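Local coordinates for protein alpha-galacturonidase (Bacillus subtilis, PDB 3FEF) that hydrolyses alpha-1,4-di-galacturonate, releasing alpha-D-galacturonate, as an NAD- and manganese-dependent family 4 glycosidase, at residues 24-29 with 327-332; 5-10 with 33-38. One frame throughout, in Å; residues are numbered along the deposited sequence.

Interaction 1 of 2, residues 24-29 with 327-332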
loop_
_atom_site.group_PDB
_atom_site.type_symbol
_atom_site.label_atom_id
_atom_site.label_comp_id
_atom_site.label_asym_id
_atom_site.label_seq_id
_atom_site.Cartn_x
_atom_site.Cartn_y
_atom_site.Cartn_z
ATOM N N SER A 24 32.551 -11.108 -27.493
ATOM C CA SER A 24 32.826 -12.535 -27.360
ATOM C C SER A 24 31.552 -13.352 -27.353
ATOM O O SER A 24 31.439 -14.345 -28.070
ATOM C CB SER A 24 33.646 -12.818 -26.109
ATOM O OG SER A 24 34.930 -12.226 -26.255
ATOM N N ASP A 25 30.571 -12.924 -26.565
ATOM C CA ASP A 25 29.337 -13.690 -26.457
ATOM C C ASP A 25 28.551 -13.647 -27.754
ATOM O O ASP A 25 27.989 -14.654 -28.191
ATOM C CB ASP A 25 28.513 -13.250 -25.241
ATOM C CG ASP A 25 29.113 -13.750 -23.949
ATOM O OD1 ASP A 25 29.830 -14.767 -24.012
ATOM O OD2 ASP A 25 28.914 -13.130 -22.884
ATOM N N LEU A 26 28.536 -12.490 -28.399
ATOM C CA LEU A 26 27.842 -12.383 -29.677
ATOM C C LEU A 26 28.492 -13.268 -30.722
ATOM O O LEU A 26 27.817 -13.858 -31.569
ATOM C CB LEU A 26 27.821 -10.937 -30.180
ATOM C CG LEU A 26 26.885 -9.987 -29.437
ATOM C CD1 LEU A 26 27.043 -8.576 -30.021
ATOM C CD2 LEU A 26 25.453 -10.468 -29.568
ATOM N N SER A 27 29.807 -13.362 -30.675
ATOM C CA SER A 27 30.501 -14.019 -31.768
ATOM C C SER A 27 30.210 -15.513 -31.788
ATOM O O SER A 27 30.292 -16.139 -32.831
ATOM C CB SER A 27 32.005 -13.741 -31.707
ATOM O OG SER A 27 32.603 -14.493 -30.667
ATOM N N ILE A 28 29.855 -16.087 -30.642
ATOM C CA ILE A 28 29.563 -17.524 -30.591
ATOM C C ILE A 28 28.080 -17.920 -30.544
ATOM O O ILE A 28 27.764 -19.103 -30.592
ATOM C CB ILE A 28 30.278 -18.230 -29.418
ATOM C CG1 ILE A 28 29.941 -17.549 -28.087
ATOM C CG2 ILE A 28 31.779 -18.256 -29.656
ATOM C CD1 ILE A 28 30.715 -18.121 -26.922
ATOM N N ASP A 29 27.172 -16.954 -30.433
ATOM C CA ASP A 29 25.751 -17.299 -30.441
ATOM C C ASP A 29 25.257 -17.441 -31.875
ATOM O O ASP A 29 25.395 -16.524 -32.674
ATOM C CB ASP A 29 24.913 -16.274 -29.674
ATOM C CG ASP A 29 23.669 -16.893 -29.059
ATOM O OD1 ASP A 29 22.749 -17.278 -29.809
ATOM O OD2 ASP A 29 23.618 -17.018 -27.819
ATOM N N GLU A 327 25.569 -12.755 -18.727
ATOM C CA GLU A 327 24.251 -13.163 -19.244
ATOM C C GLU A 327 23.653 -12.170 -20.258
ATOM O O GLU A 327 22.572 -12.403 -20.821
ATOM C CB GLU A 327 23.262 -13.412 -18.096
ATOM C CG GLU A 327 23.671 -14.526 -17.128
ATOM C CD GLU A 327 23.278 -15.936 -17.599
ATOM O OE1 GLU A 327 22.937 -16.122 -18.786
ATOM O OE2 GLU A 327 23.310 -16.871 -16.766
ATOM N N GLY A 328 24.361 -11.075 -20.503
ATOM C CA GLY A 328 23.873 -10.053 -21.426
ATOM C C GLY A 328 23.236 -10.616 -22.679
ATOM O O GLY A 328 22.052 -10.374 -22.971
ATOM N N VAL A 329 24.019 -11.377 -23.430
ATOM C CA VAL A 329 23.551 -11.950 -24.690
ATOM C C VAL A 329 22.443 -12.995 -24.539
ATOM O O VAL A 329 21.535 -13.076 -25.373
ATOM C CB VAL A 329 24.723 -12.524 -25.460
ATOM C CG1 VAL A 329 24.234 -13.315 -26.678
ATOM C CG2 VAL A 329 25.658 -11.380 -25.865
ATOM N N ASN A 330 22.537 -13.815 -23.497
ATOM C CA ASN A 330 21.465 -14.725 -23.154
ATOM C C ASN A 330 20.173 -13.953 -22.878
ATOM O O ASN A 330 19.090 -14.369 -23.283
ATOM C CB ASN A 330 21.837 -15.545 -21.922
ATOM C CG ASN A 330 22.883 -16.610 -22.224
ATOM O OD1 ASN A 330 23.113 -16.959 -23.383
ATOM N ND2 ASN A 330 23.517 -17.137 -21.179
ATOM N N ILE A 331 20.306 -12.815 -22.199
ATOM C CA ILE A 331 19.167 -12.004 -21.842
ATOM C C ILE A 331 18.585 -11.380 -23.091
ATOM O O ILE A 331 17.367 -11.319 -23.251
ATOM C CB ILE A 331 19.533 -10.889 -20.831
ATOM C CG1 ILE A 331 19.870 -11.485 -19.458
ATOM C CG2 ILE A 331 18.378 -9.898 -20.689
ATOM C CD1 ILE A 331 20.246 -10.418 -18.425
ATOM N N ILE A 332 19.450 -10.928 -23.990
ATOM C CA ILE A 332 18.967 -10.365 -25.249
ATOM C C ILE A 332 18.211 -11.439 -26.049
ATOM O O ILE A 332 17.102 -11.208 -26.547
ATOM C CB ILE A 332 20.132 -9.804 -26.086
ATOM C CG1 ILE A 332 20.736 -8.583 -25.394
ATOM C CG2 ILE A 332 19.677 -9.485 -27.517
ATOM C CD1 ILE A 332 22.113 -8.146 -25.972
#

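Interaction 2 of 2, residues 5-10 with 33-38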
loop_
_atom_site.group_PDB
_atom_site.type_symbol
_atom_site.label_atom_id
_atom_site.label_comp_id
_atom_site.label_asym_id
_atom_site.label_seq_id
_atom_site.Cartn_x
_atom_site.Cartn_y
_atom_site.Cartn_z
ATOM N N GLN A 5 18.911 -9.401 -38.630
ATOM C CA GLN A 5 18.620 -7.967 -38.681
ATOM C C GLN A 5 18.315 -7.293 -37.333
ATOM O O GLN A 5 17.676 -6.245 -37.288
ATOM C CB GLN A 5 17.505 -7.707 -39.685
ATOM C CG GLN A 5 17.940 -8.019 -41.119
ATOM C CD GLN A 5 16.785 -8.026 -42.096
ATOM O OE1 GLN A 5 15.659 -8.397 -41.747
ATOM N NE2 GLN A 5 17.058 -7.624 -43.332
ATOM N N ILE A 6 18.786 -7.890 -36.243
ATOM C CA ILE A 6 18.656 -7.288 -34.926
ATOM C C ILE A 6 19.594 -6.106 -34.844
ATOM O O ILE A 6 20.677 -6.127 -35.434
ATOM C CB ILE A 6 19.049 -8.287 -33.824
ATOM C CG1 ILE A 6 18.100 -9.489 -33.865
ATOM C CG2 ILE A 6 19.073 -7.603 -32.458
ATOM C CD1 ILE A 6 16.650 -9.065 -33.922
ATOM N N LYS A 7 19.195 -5.075 -34.109
ATOM C CA LYS A 7 20.056 -3.910 -33.972
ATOM C C LYS A 7 20.306 -3.526 -32.516
ATOM O O LYS A 7 19.378 -3.263 -31.753
ATOM C CB LYS A 7 19.495 -2.729 -34.761
ATOM C CG LYS A 7 19.946 -1.391 -34.237
ATOM C CD LYS A 7 20.875 -0.673 -35.189
ATOM C CE LYS A 7 21.356 0.643 -34.602
ATOM N NZ LYS A 7 20.528 1.832 -34.969
ATOM N N ILE A 8 21.578 -3.514 -32.149
ATOM C CA ILE A 8 21.995 -3.168 -30.809
ATOM C C ILE A 8 22.687 -1.805 -30.817
ATOM O O ILE A 8 23.615 -1.564 -31.596
ATOM C CB ILE A 8 22.963 -4.224 -30.277
ATOM C CG1 ILE A 8 22.280 -5.592 -30.186
ATOM C CG2 ILE A 8 23.509 -3.821 -28.907
ATOM C CD1 ILE A 8 23.270 -6.749 -29.887
ATOM N N ALA A 9 22.211 -0.895 -29.982
ATOM C CA ALA A 9 22.907 0.359 -29.785
ATOM C C ALA A 9 23.779 0.176 -28.553
ATOM O O ALA A 9 23.325 -0.324 -27.526
ATOM C CB ALA A 9 21.932 1.483 -29.587
ATOM N N TYR A 10 25.043 0.552 -28.659
ATOM C CA TYR A 10 25.946 0.405 -27.531
ATOM C C TYR A 10 26.479 1.755 -27.082
ATOM O O TYR A 10 27.296 2.350 -27.777
ATOM C CB TYR A 10 27.120 -0.489 -27.890
ATOM C CG TYR A 10 27.770 -1.024 -26.656
ATOM C CD1 TYR A 10 27.637 -2.348 -26.313
ATOM C CD2 TYR A 10 28.445 -0.184 -25.787
ATOM C CE1 TYR A 10 28.199 -2.845 -25.163
ATOM C CE2 TYR A 10 29.012 -0.671 -24.636
ATOM C CZ TYR A 10 28.876 -2.007 -24.328
ATOM O OH TYR A 10 29.428 -2.510 -23.186
ATOM N N SER A 33 21.692 -12.569 -35.439
ATOM C CA SER A 33 22.641 -11.761 -36.176
ATOM C C SER A 33 22.048 -10.399 -36.472
ATOM O O SER A 33 20.826 -10.236 -36.463
ATOM C CB SER A 33 23.049 -12.465 -37.476
ATOM O OG SER A 33 22.091 -12.217 -38.484
ATOM N N GLY A 34 22.909 -9.425 -36.747
ATOM C CA GLY A 34 22.478 -8.066 -37.066
ATOM C C GLY A 34 23.633 -7.095 -36.907
ATOM O O GLY A 34 24.776 -7.418 -37.239
ATOM N N THR A 35 23.353 -5.910 -36.373
ATOM C CA THR A 35 24.368 -4.860 -36.287
ATOM C C THR A 35 24.491 -4.236 -34.891
ATOM O O THR A 35 23.514 -4.128 -34.144
ATOM C CB THR A 35 24.038 -3.714 -37.246
ATOM O OG1 THR A 35 22.865 -3.058 -36.769
ATOM C CG2 THR A 35 23.749 -4.238 -38.651
ATOM N N VAL A 36 25.700 -3.792 -34.575
ATOM C CA VAL A 36 25.968 -3.089 -33.342
ATOM C C VAL A 36 26.451 -1.676 -33.649
ATOM O O VAL A 36 27.541 -1.495 -34.189
ATOM C CB VAL A 36 27.036 -3.821 -32.532
ATOM C CG1 VAL A 36 27.286 -3.110 -31.213
ATOM C CG2 VAL A 36 26.603 -5.276 -32.291
ATOM N N ALA A 37 25.636 -0.680 -33.316
ATOM C CA ALA A 37 26.067 0.710 -33.411
ATOM C C ALA A 37 26.835 1.082 -32.136
ATOM O O ALA A 37 26.260 1.076 -31.032
ATOM C CB ALA A 37 24.873 1.617 -33.588
ATOM N N LEU A 38 28.125 1.390 -32.288
ATOM C CA LEU A 38 28.971 1.776 -31.163
ATOM C C LEU A 38 29.024 3.296 -30.990
ATOM O O LEU A 38 29.492 4.017 -31.871
ATOM C CB LEU A 38 30.386 1.236 -31.360
ATOM C CG LEU A 38 30.599 -0.278 -31.483
ATOM C CD1 LEU A 38 32.007 -0.584 -31.959
ATOM C CD2 LEU A 38 30.344 -0.982 -30.161
HETATM O O HOH W 1 20.316 -4.859 -37.881
#

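Interaction 1 of 2, residues 24-29 with 327-332
Three donors converge on the carbonyl oxygen of Ser-24, the best-held polar atom here: the hydroxyl of Ser-27 and, more weakly, the amides of Ser-27 and Ile-28. Ser-27 OG lies 2.8 Å from Ser-24 O and comes in above the carbonyl plane. This bond is internal to helix 18-28, a helix of the Rossmann-like part, which probably binds NAD; its meeting with helix 328-335 of the C-terminal family region centres on Val-329, whose CB points at the partner helix and whose methyls split the work. CG2, anti to the carbonyl carbon, sits 3.5 Å from CB of Asp-25 and 3.8 Å from CD2 of Leu-26, the leucine and valine lying slantwise to one another. CG1, anti to the backbone N (chi1 171°), meets Asp-29 OD2 at 3.9 Å, the aspartate and valine running past each other head to tail. Beyond Val-329, on the partly exposed margin, Asn-330 turns back within its own segment: ND2 gives a nearly straight bond of 2.7 Å to Glu-327 OE1, in the plane of its own amide but from above the plane of the carboxylate. Glu-327 uses its second oxygen in a salt bridge to Arg-194.

Asp-25 OD2 to Ser-324 OG and Ser-24 OG to Ala-320 O add polar ties ahead of the second helix, while Asp-29 OD2 pairs with Arg-31. Asp-25 also lies towards the amino end of helix 328-335, which would tend to favour its charged form; its side chain is about 10 Å from that of His-170, the probable proton donor. Between the segments themselves the cohesion is thus van der Waals: an apolar valine meets mainly aliphatic carbon of aspartate and leucine, and the carboxylates are satisfied by other partners.

Interaction 2 of 2, residues 5-10 with 33-38
Five backbone hydrogen bonds knit strands 6-10 and 34-38 together in parallel, their axes 4.7 Å apart. The ladder alternates in the parallel manner: Ile-6 N gives to Ser-33 O, Thr-35 N to Ile-6 O, Ile-8 N to Thr-35 O, Ala-37 N to Ile-8 O and Tyr-10 N to Ala-37 O. The first, at 3.1 Å between Ile-6 N and Ser-33 O, is met on an in-plane lone pair, whereas the other four donors lie nearly along the C=O axis.

CA-H...O contacts fill in between. The tightest brings Gly-34 CA, with no side chain in the way, to 3.1 Å from Ile-6 O. Ile-6 O also accepts a hydrogen bond from a water 2.8 Å away, and the same water makes a weak hydrogen bond with Thr-35 OG1.

Side chains pack on both faces. On one, Lys-7 starts with CG anti to its backbone N and bends at chi2 (112°) and again at chi4, laying CD 3.5 Å from Thr-35 OG1 and CE 3.8 Å from Ala-37 CB; its NZ goes on to the carbonyls of Ser-74 and Ala-72. On the other face Ile-8 rests against Val-36, and Tyr-10 CB lies 4.0 Å from CD2 of Leu-38. Helix 18-28 lies over this second face, with Leu-22 against Tyr-10.

Two parallel neighbours joined through a helix make a beta-alpha-beta crossover, here the opening unit of the Rossmann fold, consistent with the NAD site inferred for this part of the chain.

In the fold
From the N terminus the chain runs up strand 6-11, back along helix 18-28 and up again in strand 34-39, where interaction 2 closes a short loop of 22 residues. Interaction 1 starts from inside that loop, at 24-29, and closes only after 297 more residues, when helix 328-335 arrives; the two contacts therefore cross along the chain. They also touch directly: Leu-26 CD1 lies 4.0 Å from Val-36 CG2 and 4.2 Å from Ile-8 CD1. One helix thus packs on the parallel sheet on one side and meets the C-terminal family region through Val-329, tying the Rossmann sheet to the late part of the fold.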